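Side-chain contacts in S-M checkpoint control protein rad4 (PDB 4BMD), which is essential for DNA replication and for the checkpoint coupling S and M phases, acting as a signalling adaptor, here represented by its third and fourth BRCT domains: residues C80-K85 / K118-S123; H124-L129 / A134-F139; L16-Y21 / K33-N38; L179-Q184 / S193-D198. One frame throughout, in Å; residues are numbered along the deposited sequence.

Contact 1 (C80-K85 / K118-S123); sequences CLYYKK and KGEELS
Tyr83 OH donates a hydrogen bond of 2.7 Å to Glu120 OE2, reaching the anti lone pair of that oxygen, with the phenol ring turned 83° against the carboxylate plane. The same glutamate packs on Tyr82: its CG lies over the middle of the ring, 3.6 Å from the centroid, a CH-pi contact. Its torsions explain the double use, since CG is lodged between backbone N and carbonyl carbon (chi1 55°) and a bend at chi2 swings the carboxylate over to Tyr83. Around these contacts, Arg79 adds a salt bridge to OE2, while a water donates to Tyr83 OH and to Lys118 O. Gly119 CA approaches Tyr82 OH to 3.5 Å, where a CB would collide. In place of Glu120, an alanine, lacking CG and the carboxylate, would probably leave Tyr83 OH and Arg79 without their shared acceptor and the Tyr82 ring face without its CH-pi partner. The arrangement joins the end of helix 74-82 in BRCT 3 to the start of helix 119-131 in BRCT 4, an interdomain contact of a tandem BRCT pair.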
loop_
_atom_site.group_PDB
_atom_site.type_symbol
_atom_site.label_atom_id
_atom_site.label_comp_id
_atom_site.label_asym_id
_atom_site.label_seq_id
_atom_site.Cartn_x
_atom_site.Cartn_y
_atom_site.Cartn_z
ATOM N N CYS A 80 -8.243 -8.859 -3.120
ATOM C CA CYS A 80 -9.448 -9.677 -3.180
ATOM C C CYS A 80 -9.191 -11.015 -3.865
ATOM O O CYS A 80 -9.771 -12.032 -3.489
ATOM C CB CYS A 80 -10.577 -8.927 -3.892
ATOM S SG CYS A 80 -11.370 -7.643 -2.894
ATOM N N LEU A 81 -8.319 -11.009 -4.865
ATOM C CA LEU A 81 -7.991 -12.225 -5.600
ATOM C C LEU A 81 -6.988 -13.085 -4.838
ATOM O O LEU A 81 -7.029 -14.314 -4.914
ATOM C CB LEU A 81 -7.432 -11.878 -6.981
ATOM C CG LEU A 81 -8.316 -11.023 -7.888
ATOM C CD1 LEU A 81 -7.618 -10.771 -9.212
ATOM C CD2 LEU A 81 -9.670 -11.681 -8.107
ATOM N N TYR A 82 -6.090 -12.432 -4.107
ATOM C CA TYR A 82 -5.042 -13.125 -3.365
ATOM C C TYR A 82 -5.625 -13.994 -2.256
ATOM O O TYR A 82 -5.187 -15.125 -2.047
ATOM C CB TYR A 82 -4.052 -12.116 -2.778
ATOM C CG TYR A 82 -2.797 -12.736 -2.199
ATOM C CD1 TYR A 82 -1.671 -12.932 -2.988
ATOM C CD2 TYR A 82 -2.737 -13.118 -0.864
ATOM C CE1 TYR A 82 -0.521 -13.496 -2.465
ATOM C CE2 TYR A 82 -1.592 -13.681 -0.332
ATOM C CZ TYR A 82 -0.487 -13.867 -1.137
ATOM O OH TYR A 82 0.656 -14.429 -0.613
ATOM N N TYR A 83 -6.616 -13.462 -1.548
ATOM C CA TYR A 83 -7.242 -14.185 -0.446
ATOM C C TYR A 83 -8.607 -14.741 -0.842
ATOM O O TYR A 83 -9.304 -15.341 -0.023
ATOM C CB TYR A 83 -7.365 -13.286 0.784
ATOM C CG TYR A 83 -6.041 -12.738 1.270
ATOM C CD1 TYR A 83 -5.237 -13.473 2.130
ATOM C CD2 TYR A 83 -5.595 -11.487 0.865
ATOM C CE1 TYR A 83 -4.026 -12.978 2.576
ATOM C CE2 TYR A 83 -4.387 -10.982 1.305
ATOM C CZ TYR A 83 -3.606 -11.732 2.160
ATOM O OH TYR A 83 -2.402 -11.232 2.599
ATOM N N LYS A 84 -8.976 -14.530 -2.104
ATOM C CA LYS A 84 -10.216 -15.064 -2.671
ATOM C C LYS A 84 -11.475 -14.689 -1.887
ATOM O O LYS A 84 -12.338 -15.532 -1.645
ATOM C CB LYS A 84 -10.120 -16.583 -2.851
ATOM C CG LYS A 84 -9.144 -17.011 -3.938
ATOM C CD LYS A 84 -9.051 -18.526 -4.042
ATOM C CE LYS A 84 -8.411 -19.127 -2.802
ATOM N NZ LYS A 84 -7.009 -18.656 -2.616
ATOM N N LYS A 85 -11.570 -13.422 -1.497
ATOM C CA LYS A 85 -12.769 -12.905 -0.842
ATOM C C LYS A 85 -12.845 -11.386 -0.966
ATOM O O LYS A 85 -11.886 -10.742 -1.388
ATOM C CB LYS A 85 -12.825 -13.329 0.628
ATOM C CG LYS A 85 -11.790 -12.666 1.521
ATOM C CD LYS A 85 -12.003 -13.065 2.973
ATOM C CE LYS A 85 -11.022 -12.365 3.897
ATOM N NZ LYS A 85 -11.243 -12.729 5.325
ATOM N N LYS A 118 5.114 -10.498 4.282
ATOM C CA LYS A 118 5.101 -11.596 3.319
ATOM C C LYS A 118 4.061 -11.395 2.221
ATOM O O LYS A 118 3.107 -10.635 2.385
ATOM C CB LYS A 118 4.843 -12.930 4.027
ATOM C CG LYS A 118 5.954 -13.366 4.969
ATOM C CD LYS A 118 5.675 -14.739 5.559
ATOM C CE LYS A 118 6.815 -15.192 6.460
ATOM N NZ LYS A 118 6.575 -16.550 7.021
ATOM N N GLY A 119 4.266 -12.081 1.100
ATOM C CA GLY A 119 3.283 -12.145 0.034
ATOM C C GLY A 119 2.914 -10.823 -0.611
ATOM O O GLY A 119 3.782 -10.027 -0.967
ATOM N N GLU A 120 1.613 -10.599 -0.759
ATOM C CA GLU A 120 1.103 -9.415 -1.441
ATOM C C GLU A 120 1.323 -8.137 -0.639
ATOM O O GLU A 120 1.506 -7.063 -1.213
ATOM C CB GLU A 120 -0.384 -9.587 -1.776
ATOM C CG GLU A 120 -1.276 -9.915 -0.582
ATOM C CD GLU A 120 -1.736 -8.680 0.173
ATOM O OE1 GLU A 120 -1.742 -7.582 -0.423
ATOM O OE2 GLU A 120 -2.094 -8.809 1.364
ATOM N N GLU A 121 1.303 -8.256 0.686
ATOM C CA GLU A 121 1.477 -7.092 1.545
ATOM C C GLU A 121 2.884 -6.528 1.396
ATOM O O GLU A 121 3.068 -5.314 1.326
ATOM C CB GLU A 121 1.198 -7.437 3.010
ATOM C CG GLU A 121 1.158 -6.217 3.920
ATOM C CD GLU A 121 0.914 -6.572 5.373
ATOM O OE1 GLU A 121 1.176 -7.732 5.757
ATOM O OE2 GLU A 121 0.457 -5.690 6.130
ATOM N N LEU A 122 3.869 -7.420 1.337
ATOM C CA LEU A 122 5.258 -7.022 1.137
ATOM C C LEU A 122 5.441 -6.342 -0.213
ATOM O O LEU A 122 6.098 -5.306 -0.312
ATOM C CB LEU A 122 6.181 -8.238 1.231
ATOM C CG LEU A 122 7.640 -8.009 0.828
ATOM C CD1 LEU A 122 8.294 -6.959 1.714
ATOM C CD2 LEU A 122 8.417 -9.314 0.878
ATOM N N SER A 123 4.851 -6.933 -1.248
ATOM C CA SER A 123 4.957 -6.407 -2.603
ATOM C C SER A 123 4.344 -5.015 -2.719
ATOM O O SER A 123 4.943 -4.112 -3.302
ATOM C CB SER A 123 4.290 -7.359 -3.597
ATOM O OG SER A 123 4.417 -6.879 -4.924
HETATM O O HOH W 1 0.211 -11.209 2.095
#

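Contact 2 (H124-L129 / A134-F139); sequences HLKKAL and AVVHEF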
loop_
_atom_site.group_PDB
_atom_site.type_symbol
_atom_site.label_atom_id
_atom_site.label_comp_id
_atom_site.label_asym_id
_atom_site.label_seq_id
_atom_site.Cartn_x
_atom_site.Cartn_y
_atom_site.Cartn_z
ATOM N N HIS A 124 3.150 -4.848 -2.160
ATOM C CA HIS A 124 2.464 -3.561 -2.184
ATOM C C HIS A 124 3.195 -2.518 -1.345
ATOM O O HIS A 124 3.226 -1.337 -1.696
ATOM C CB HIS A 124 1.024 -3.711 -1.691
ATOM C CG HIS A 124 0.138 -4.469 -2.632
ATOM N ND1 HIS A 124 -0.968 -5.172 -2.209
ATOM C CD2 HIS A 124 0.195 -4.627 -3.974
ATOM C CE1 HIS A 124 -1.554 -5.736 -3.250
ATOM N NE2 HIS A 124 -0.868 -5.420 -4.336
ATOM N N LEU A 125 3.785 -2.958 -0.237
ATOM C CA LEU A 125 4.501 -2.054 0.655
ATOM C C LEU A 125 5.757 -1.493 -0.005
ATOM O O LEU A 125 6.076 -0.316 0.158
ATOM C CB LEU A 125 4.858 -2.756 1.964
ATOM C CG LEU A 125 5.378 -1.844 3.074
ATOM C CD1 LEU A 125 4.395 -0.713 3.321
ATOM C CD2 LEU A 125 5.614 -2.635 4.347
ATOM N N LYS A 126 6.465 -2.340 -0.747
ATOM C CA LYS A 126 7.645 -1.905 -1.487
ATOM C C LYS A 126 7.277 -0.831 -2.502
ATOM O O LYS A 126 7.929 0.211 -2.582
ATOM C CB LYS A 126 8.300 -3.084 -2.210
ATOM C CG LYS A 126 8.966 -4.098 -1.298
ATOM C CD LYS A 126 9.639 -5.194 -2.110
ATOM C CE LYS A 126 10.354 -6.192 -1.213
ATOM N NZ LYS A 126 10.998 -7.284 -1.995
ATOM N N LYS A 127 6.225 -1.092 -3.270
ATOM C CA LYS A 127 5.773 -0.164 -4.300
ATOM C C LYS A 127 5.276 1.137 -3.684
ATOM O O LYS A 127 5.509 2.218 -4.225
ATOM C CB LYS A 127 4.675 -0.806 -5.148
ATOM C CG LYS A 127 5.129 -2.051 -5.893
ATOM C CD LYS A 127 3.977 -2.730 -6.617
ATOM C CE LYS A 127 4.463 -3.943 -7.395
ATOM N NZ LYS A 127 3.344 -4.682 -8.040
ATOM N N ALA A 128 4.593 1.024 -2.550
ATOM C CA ALA A 128 4.088 2.193 -1.842
ATOM C C ALA A 128 5.237 3.087 -1.390
ATOM O O ALA A 128 5.225 4.292 -1.632
ATOM C CB ALA A 128 3.242 1.770 -0.654
ATOM N N LEU A 129 6.230 2.489 -0.742
ATOM C CA LEU A 129 7.382 3.237 -0.247
ATOM C C LEU A 129 8.215 3.822 -1.383
ATOM O O LEU A 129 8.850 4.865 -1.222
ATOM C CB LEU A 129 8.254 2.349 0.644
ATOM C CG LEU A 129 7.706 2.067 2.044
ATOM C CD1 LEU A 129 8.516 0.983 2.735
ATOM C CD2 LEU A 129 7.704 3.344 2.869
ATOM N N ALA A 134 10.977 6.936 -1.207
ATOM C CA ALA A 134 11.995 6.186 -0.480
ATOM C C ALA A 134 12.649 5.127 -1.359
ATOM O O ALA A 134 12.141 4.789 -2.428
ATOM C CB ALA A 134 11.394 5.548 0.766
ATOM N N VAL A 135 13.783 4.609 -0.901
ATOM C CA VAL A 135 14.466 3.528 -1.597
ATOM C C VAL A 135 14.408 2.254 -0.766
ATOM O O VAL A 135 14.972 2.189 0.326
ATOM C CB VAL A 135 15.938 3.876 -1.882
ATOM C CG1 VAL A 135 16.655 2.681 -2.488
ATOM C CG2 VAL A 135 16.030 5.081 -2.804
ATOM N N VAL A 136 13.718 1.245 -1.285
ATOM C CA VAL A 136 13.570 -0.019 -0.577
ATOM C C VAL A 136 14.687 -0.992 -0.940
ATOM O O VAL A 136 14.912 -1.282 -2.113
ATOM C CB VAL A 136 12.212 -0.674 -0.878
ATOM C CG1 VAL A 136 12.055 -1.956 -0.073
ATOM C CG2 VAL A 136 11.084 0.296 -0.571
ATOM N N HIS A 137 15.381 -1.491 0.076
ATOM C CA HIS A 137 16.485 -2.421 -0.130
ATOM C C HIS A 137 16.074 -3.859 0.167
ATOM O O HIS A 137 15.415 -4.133 1.171
ATOM C CB HIS A 137 17.686 -2.023 0.728
ATOM C CG HIS A 137 18.442 -0.847 0.194
ATOM N ND1 HIS A 137 19.710 -0.955 -0.335
ATOM C CD2 HIS A 137 18.105 0.461 0.097
ATOM C CE1 HIS A 137 20.124 0.237 -0.727
ATOM N NE2 HIS A 137 19.169 1.113 -0.476
ATOM N N GLU A 138 16.475 -4.772 -0.710
ATOM C CA GLU A 138 16.121 -6.179 -0.565
ATOM C C GLU A 138 16.833 -6.830 0.615
ATOM O O GLU A 138 16.376 -7.845 1.140
ATOM C CB GLU A 138 16.432 -6.945 -1.854
ATOM C CG GLU A 138 15.591 -6.520 -3.049
ATOM C CD GLU A 138 14.123 -6.872 -2.888
ATOM O OE1 GLU A 138 13.811 -7.790 -2.099
ATOM O OE2 GLU A 138 13.282 -6.231 -3.552
ATOM N N PHE A 139 17.951 -6.246 1.031
ATOM C CA PHE A 139 18.726 -6.812 2.128
ATOM C C PHE A 139 19.081 -5.782 3.193
ATOM O O PHE A 139 19.181 -4.587 2.913
ATOM C CB PHE A 139 20.003 -7.471 1.598
ATOM C CG PHE A 139 19.749 -8.575 0.615
ATOM C CD1 PHE A 139 19.530 -9.872 1.051
ATOM C CD2 PHE A 139 19.726 -8.318 -0.746
ATOM C CE1 PHE A 139 19.294 -10.892 0.148
ATOM C CE2 PHE A 139 19.489 -9.333 -1.653
ATOM C CZ PHE A 139 19.274 -10.622 -1.206
#
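Within the beta-alpha-beta unit of BRCT 4, Lys126 and Leu129 of helix 119-131 face Ala134, Val136 and Glu138, which lie in strand 135-137 or directly beside it. Val136 fills the middle and divides its two methyls. CG1, anti to the backbone N (chi1 -177°), meets Lys126 CG at 4.0 Å, whereas CG2 lies 3.7 Å from Leu129 CB and equally near the Lys126 carbonyl oxygen. Where the chain returns from the helix, Ala134 N donates to Leu129 O at 3.0 Å. Toward the outer end, Lys126 runs extended beyond CG and crosses Glu138 at about a right angle. Its NZ forms a salt bridge to Glu138 OE1 at 2.9 Å on the syn lone pair, with a weak second bond to OE2; this holds for one of two deposited conformers of Glu138. A methionine in place of Lys126 would probably leave the Glu138 carboxylate without its cationic mate. Apolar packing thus forms the inner part, backed by Leu114 of strand 111-115, while the outer part is ionic, and whether the ion pair persists in the other glutamate conformer remains uncertain.

Contact 3 (L16-Y21 / K33-N38); sequences LTFYLY and KCLSDN
Phe18 of strand 17-20 and Leu35 of helix 25-36 carry this contact, their CA atoms being the nearest pair of the two segments at 8.3 Å. Followed outward, the phenylalanine meets first one methyl of Leu35 and then the other. Phe18 CB lies 3.9 Å from Leu35 CD1, and CG is still nearest to that methyl. From CD1 of the ring onward the partner changes: Phe18 CD1 is 3.8 Å from Leu35 CD2, CE1 makes the shortest approach at 3.7 Å, and CZ ends 4.0 Å from the same methyl. Leu35 CD2 therefore stands over one ring face, 15° off the normal at the centroid and displaced toward the rim, which makes a CH-pi contact. The ring is presented this way because chi2 of 88° stands its plane nearly upright to the plane of the CA, CB and CG atoms. Leu20, two residues along the same strand, adds its CD2 at 4.0 Å from Leu35 CD1, the two leucine side chains running antiparallel past one another. Phe13 packs edge-to-face with the Phe18 ring, and Leu35 also touches Ile42 and Ile77. The contact between the segments is wholly apolar: within them, Leu35 is the helix residue that meets the strand, in the strand 17-20, helix 25-36, strand 41-42 beta-alpha-beta crossover of the BRCT fold.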
loop_
_atom_site.group_PDB
_atom_site.type_symbol
_atom_site.label_atom_id
_atom_site.label_comp_id
_atom_site.label_asym_id
_atom_site.label_seq_id
_atom_site.Cartn_x
_atom_site.Cartn_y
_atom_site.Cartn_z
ATOM N N LEU A 16 -21.256 -7.348 -9.498
ATOM C CA LEU A 16 -20.560 -6.116 -9.143
ATOM C C LEU A 16 -20.148 -5.336 -10.387
ATOM O O LEU A 16 -19.596 -5.899 -11.333
ATOM C CB LEU A 16 -19.329 -6.416 -8.284
ATOM C CG LEU A 16 -19.571 -7.007 -6.894
ATOM C CD1 LEU A 16 -18.260 -7.126 -6.132
ATOM C CD2 LEU A 16 -20.571 -6.168 -6.116
ATOM N N THR A 17 -20.420 -4.036 -10.378
ATOM C CA THR A 17 -20.032 -3.169 -11.483
ATOM C C THR A 17 -18.956 -2.189 -11.026
ATOM O O THR A 17 -19.083 -1.556 -9.975
ATOM C CB THR A 17 -21.234 -2.389 -12.044
ATOM O OG1 THR A 17 -22.324 -3.290 -12.274
ATOM C CG2 THR A 17 -20.862 -1.702 -13.350
ATOM N N PHE A 18 -17.897 -2.068 -11.819
ATOM C CA PHE A 18 -16.762 -1.229 -11.456
ATOM C C PHE A 18 -16.595 -0.039 -12.393
ATOM O O PHE A 18 -16.901 -0.119 -13.583
ATOM C CB PHE A 18 -15.473 -2.058 -11.432
ATOM C CG PHE A 18 -15.470 -3.141 -10.391
ATOM C CD1 PHE A 18 -15.976 -4.398 -10.677
ATOM C CD2 PHE A 18 -14.958 -2.901 -9.126
ATOM C CE1 PHE A 18 -15.974 -5.396 -9.720
ATOM C CE2 PHE A 18 -14.954 -3.895 -8.166
ATOM C CZ PHE A 18 -15.463 -5.145 -8.463
ATOM N N TYR A 19 -16.105 1.064 -11.839
ATOM C CA TYR A 19 -15.836 2.274 -12.605
ATOM C C TYR A 19 -14.353 2.617 -12.500
ATOM O O TYR A 19 -13.866 2.974 -11.428
ATOM C CB TYR A 19 -16.696 3.425 -12.081
ATOM C CG TYR A 19 -16.366 4.789 -12.651
ATOM C CD1 TYR A 19 -16.941 5.226 -13.837
ATOM C CD2 TYR A 19 -15.499 5.651 -11.987
ATOM C CE1 TYR A 19 -16.649 6.477 -14.354
ATOM C CE2 TYR A 19 -15.202 6.900 -12.497
ATOM C CZ TYR A 19 -15.779 7.309 -13.680
ATOM O OH TYR A 19 -15.485 8.556 -14.186
ATOM N N LEU A 20 -13.640 2.501 -13.616
ATOM C CA LEU A 20 -12.201 2.744 -13.636
ATOM C C LEU A 20 -11.903 4.199 -13.982
ATOM O O LEU A 20 -12.295 4.686 -15.042
ATOM C CB LEU A 20 -11.520 1.812 -14.639
ATOM C CG LEU A 20 -11.945 0.342 -14.579
ATOM C CD1 LEU A 20 -11.176 -0.481 -15.602
ATOM C CD2 LEU A 20 -11.765 -0.229 -13.179
ATOM N N TYR A 21 -11.199 4.886 -13.088
ATOM C CA TYR A 21 -10.967 6.320 -13.237
ATOM C C TYR A 21 -9.523 6.670 -13.587
ATOM O O TYR A 21 -8.599 6.325 -12.855
ATOM C CB TYR A 21 -11.385 7.054 -11.961
ATOM C CG TYR A 21 -11.148 8.545 -12.002
ATOM C CD1 TYR A 21 -12.011 9.386 -12.696
ATOM C CD2 TYR A 21 -10.069 9.114 -11.338
ATOM C CE1 TYR A 21 -11.801 10.753 -12.732
ATOM C CE2 TYR A 21 -9.852 10.479 -11.365
ATOM C CZ TYR A 21 -10.719 11.293 -12.064
ATOM O OH TYR A 21 -10.505 12.652 -12.096
ATOM N N LYS A 33 -9.952 -7.144 -18.297
ATOM C CA LYS A 33 -9.960 -8.596 -18.422
ATOM C C LYS A 33 -9.973 -9.277 -17.057
ATOM O O LYS A 33 -10.677 -10.266 -16.852
ATOM C CB LYS A 33 -8.748 -9.067 -19.230
ATOM C CG LYS A 33 -8.653 -10.575 -19.383
ATOM C CD LYS A 33 -7.414 -10.979 -20.164
ATOM C CE LYS A 33 -7.316 -12.491 -20.293
ATOM N NZ LYS A 33 -8.508 -13.067 -20.974
ATOM N N CYS A 34 -9.193 -8.734 -16.126
ATOM C CA CYS A 34 -9.099 -9.296 -14.784
ATOM C C CYS A 34 -10.442 -9.264 -14.061
ATOM O O CYS A 34 -10.822 -10.233 -13.406
ATOM C CB CYS A 34 -8.037 -8.561 -13.963
ATOM S SG CYS A 34 -6.343 -8.797 -14.553
ATOM N N LEU A 35 -11.157 -8.151 -14.186
ATOM C CA LEU A 35 -12.463 -8.007 -13.551
ATOM C C LEU A 35 -13.529 -8.835 -14.264
ATOM O O LEU A 35 -14.398 -9.428 -13.623
ATOM C CB LEU A 35 -12.880 -6.535 -13.512
ATOM C CG LEU A 35 -12.151 -5.634 -12.513
ATOM C CD1 LEU A 35 -12.460 -4.175 -12.791
ATOM C CD2 LEU A 35 -12.535 -5.996 -11.085
ATOM N N SER A 36 -13.453 -8.874 -15.590
ATOM C CA SER A 36 -14.433 -9.593 -16.397
ATOM C C SER A 36 -14.348 -11.103 -16.195
ATOM O O SER A 36 -15.370 -11.790 -16.165
ATOM C CB SER A 36 -14.261 -9.253 -17.879
ATOM O OG SER A 36 -14.431 -7.865 -18.106
ATOM N N ASP A 37 -13.129 -11.614 -16.052
ATOM C CA ASP A 37 -12.920 -13.045 -15.853
ATOM C C ASP A 37 -13.309 -13.490 -14.447
ATOM O O ASP A 37 -13.280 -14.679 -14.134
ATOM C CB ASP A 37 -11.464 -13.427 -16.140
ATOM C CG ASP A 37 -11.080 -13.218 -17.593
ATOM O OD1 ASP A 37 -11.990 -13.135 -18.445
ATOM O OD2 ASP A 37 -9.867 -13.144 -17.881
ATOM N N ASN A 38 -13.670 -12.528 -13.603
ATOM C CA ASN A 38 -14.088 -12.826 -12.239
ATOM C C ASN A 38 -15.549 -12.467 -11.988
ATOM O O ASN A 38 -15.973 -12.319 -10.843
ATOM C CB ASN A 38 -13.180 -12.122 -11.228
ATOM C CG ASN A 38 -11.770 -12.680 -11.227
ATOM O OD1 ASN A 38 -11.457 -13.603 -10.475
ATOM N ND2 ASN A 38 -10.911 -12.122 -12.071
#

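Contact 4 (L179-Q184 / S193-D198); sequences LWNIIQ and SPWAID
Asn181 keeps a helical backbone inside helix 177-185, while Trp195, following the 3-10 segment 193-194, has a phi of -125°, and the two CB atoms point at each other's segments. The touch is made by a single amide nitrogen. Asn181 CG is anti to the carbonyl carbon (chi1 -67°), which carries the amide toward Trp195. Asn181 ND2 lies 3.3 Å from Trp195 NE1 and also 3.3 Å from Trp195 CZ2, beside the NE1-CE2-CZ2 side of the indole, with amide and indole planes 61° apart. Pro194 CB lies over one face of the indole, offset toward the rim, and the Trp195 backbone is hydrogen-bonded to Gly175, which ties the loop to the end of strand 172-175. A MES molecule, probably from the crystallisation liquor, sits about 5 Å from the Asn181 side chain. Only 73 Å² is buried between the segments, and both residues also touch crystal neighbours. Since ND2 and NE1 are both donors, their closeness is not a hydrogen bond but at most loose packing, and two N-H groups facing each other would probably be neutral or mildly unfavourable.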
loop_
_atom_site.group_PDB
_atom_site.type_symbol
_atom_site.label_atom_id
_atom_site.label_comp_id
_atom_site.label_asym_id
_atom_site.label_seq_id
_atom_site.Cartn_x
_atom_site.Cartn_y
_atom_site.Cartn_z
ATOM N N LEU A 179 4.491 4.023 9.906
ATOM C CA LEU A 179 4.235 4.225 8.485
ATOM C C LEU A 179 2.743 4.266 8.174
ATOM O O LEU A 179 2.299 5.077 7.360
ATOM C CB LEU A 179 4.917 3.147 7.643
ATOM C CG LEU A 179 4.672 3.276 6.137
ATOM C CD1 LEU A 179 5.199 4.608 5.616
ATOM C CD2 LEU A 179 5.293 2.117 5.384
ATOM N N TRP A 180 1.969 3.392 8.814
ATOM C CA TRP A 180 0.523 3.391 8.614
ATOM C C TRP A 180 -0.082 4.719 9.060
ATOM O O TRP A 180 -1.014 5.225 8.434
ATOM C CB TRP A 180 -0.153 2.233 9.358
ATOM C CG TRP A 180 0.286 0.849 8.947
ATOM C CD1 TRP A 180 0.592 -0.187 9.782
ATOM C CD2 TRP A 180 0.461 0.348 7.611
ATOM N NE1 TRP A 180 0.941 -1.299 9.055
ATOM C CE2 TRP A 180 0.871 -0.996 7.720
ATOM C CE3 TRP A 180 0.311 0.903 6.336
ATOM C CZ2 TRP A 180 1.136 -1.790 6.605
ATOM C CZ3 TRP A 180 0.575 0.113 5.229
ATOM C CH2 TRP A 180 0.982 -1.219 5.372
ATOM N N ASN A 181 0.453 5.279 10.140
ATOM C CA ASN A 181 -0.005 6.571 10.638
ATOM C C ASN A 181 0.260 7.691 9.638
ATOM O O ASN A 181 -0.557 8.594 9.478
ATOM C CB ASN A 181 0.649 6.903 11.980
ATOM C CG ASN A 181 0.195 5.979 13.092
ATOM O OD1 ASN A 181 -0.906 5.429 13.048
ATOM N ND2 ASN A 181 1.044 5.802 14.099
ATOM N N ILE A 182 1.406 7.625 8.969
ATOM C CA ILE A 182 1.750 8.604 7.942
ATOM C C ILE A 182 0.821 8.467 6.737
ATOM O O ILE A 182 0.305 9.459 6.223
ATOM C CB ILE A 182 3.216 8.455 7.491
ATOM C CG1 ILE A 182 4.161 8.789 8.649
ATOM C CG2 ILE A 182 3.508 9.348 6.292
ATOM C CD1 ILE A 182 5.625 8.741 8.275
ATOM N N ILE A 183 0.610 7.230 6.299
ATOM C CA ILE A 183 -0.266 6.942 5.168
ATOM C C ILE A 183 -1.696 7.401 5.433
ATOM O O ILE A 183 -2.305 8.076 4.603
ATOM C CB ILE A 183 -0.278 5.434 4.843
ATOM C CG1 ILE A 183 1.091 4.983 4.338
ATOM C CG2 ILE A 183 -1.345 5.116 3.811
ATOM C CD1 ILE A 183 1.502 5.641 3.049
ATOM N N GLN A 184 -2.221 7.036 6.597
ATOM C CA GLN A 184 -3.606 7.335 6.946
ATOM C C GLN A 184 -3.850 8.821 7.197
ATOM O O GLN A 184 -4.860 9.368 6.758
ATOM C CB GLN A 184 -4.042 6.510 8.159
ATOM C CG GLN A 184 -4.190 5.023 7.872
ATOM C CD GLN A 184 -4.549 4.223 9.108
ATOM O OE1 GLN A 184 -3.702 3.972 9.966
ATOM N NE2 GLN A 184 -5.810 3.820 9.206
ATOM N N SER A 193 10.545 7.677 17.682
ATOM C CA SER A 193 10.753 7.104 19.010
ATOM C C SER A 193 9.486 6.505 19.630
ATOM O O SER A 193 9.562 5.512 20.352
ATOM C CB SER A 193 11.395 8.124 19.957
ATOM O OG SER A 193 10.631 9.315 20.042
ATOM N N PRO A 194 8.303 7.100 19.353
ATOM C CA PRO A 194 7.151 6.412 19.952
ATOM C C PRO A 194 6.812 5.082 19.275
ATOM O O PRO A 194 5.902 4.387 19.728
ATOM C CB PRO A 194 6.002 7.404 19.743
ATOM C CG PRO A 194 6.660 8.721 19.581
ATOM C CD PRO A 194 7.914 8.425 18.834
ATOM N N TRP A 195 7.524 4.736 18.207
ATOM C CA TRP A 195 7.286 3.473 17.517
ATOM C C TRP A 195 8.557 2.640 17.410
ATOM O O TRP A 195 8.643 1.717 16.600
ATOM C CB TRP A 195 6.681 3.718 16.135
ATOM C CG TRP A 195 5.352 4.403 16.201
ATOM C CD1 TRP A 195 4.132 3.812 16.356
ATOM C CD2 TRP A 195 5.108 5.813 16.130
ATOM N NE1 TRP A 195 3.142 4.766 16.381
ATOM C CE2 TRP A 195 3.716 6.002 16.244
ATOM C CE3 TRP A 195 5.932 6.932 15.979
ATOM C CZ2 TRP A 195 3.130 7.265 16.210
ATOM C CZ3 TRP A 195 5.347 8.185 15.946
ATOM C CH2 TRP A 195 3.961 8.341 16.061
ATOM N N ALA A 196 9.541 2.970 18.239
ATOM C CA ALA A 196 10.793 2.226 18.276
ATOM C C ALA A 196 10.617 0.928 19.054
ATOM O O ALA A 196 9.831 0.864 19.998
ATOM C CB ALA A 196 11.891 3.073 18.893
ATOM N N ILE A 197 11.349 -0.105 18.651
ATOM C CA ILE A 197 11.272 -1.402 19.316
ATOM C C ILE A 197 12.212 -1.446 20.520
ATOM O O ILE A 197 11.801 -1.813 21.622
ATOM C CB ILE A 197 11.584 -2.568 18.344
ATOM C CG1 ILE A 197 10.343 -2.941 17.529
ATOM C CG2 ILE A 197 12.058 -3.794 19.107
ATOM C CD1 ILE A 197 9.966 -1.941 16.460
ATOM N N ASP A 198 13.466 -1.056 20.296
ATOM C CA ASP A 198 14.480 -0.989 21.349
ATOM C C ASP A 198 14.636 -2.304 22.109
ATOM O O ASP A 198 14.333 -2.383 23.300
ATOM C CB ASP A 198 14.178 0.158 22.321
#

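How the contacts relate
From the N terminus, contact 3 comes first, closing an 11-residue loop of BRCT 3, most of it helix 25-36, within one crossover. Contact 1 then spans the 32 residues between segments 80-85 and 118-123, bringing BRCT 3 against BRCT 4. Contact 2 follows directly, closing the short return from helix 119-131 to strand 135-137, and contact 4 folds the C-terminal loop back on helix 177-185. All four run in series; none nests in or crosses another. Contacts 1 and 2 share helix 119-131, Asn38 OD1 lies 3.5 Å from Leu81 CD2 between contacts 3 and 1, and Leu125 CD1 packs 3.6 Å from Leu179 CD2 between contacts 2 and 4.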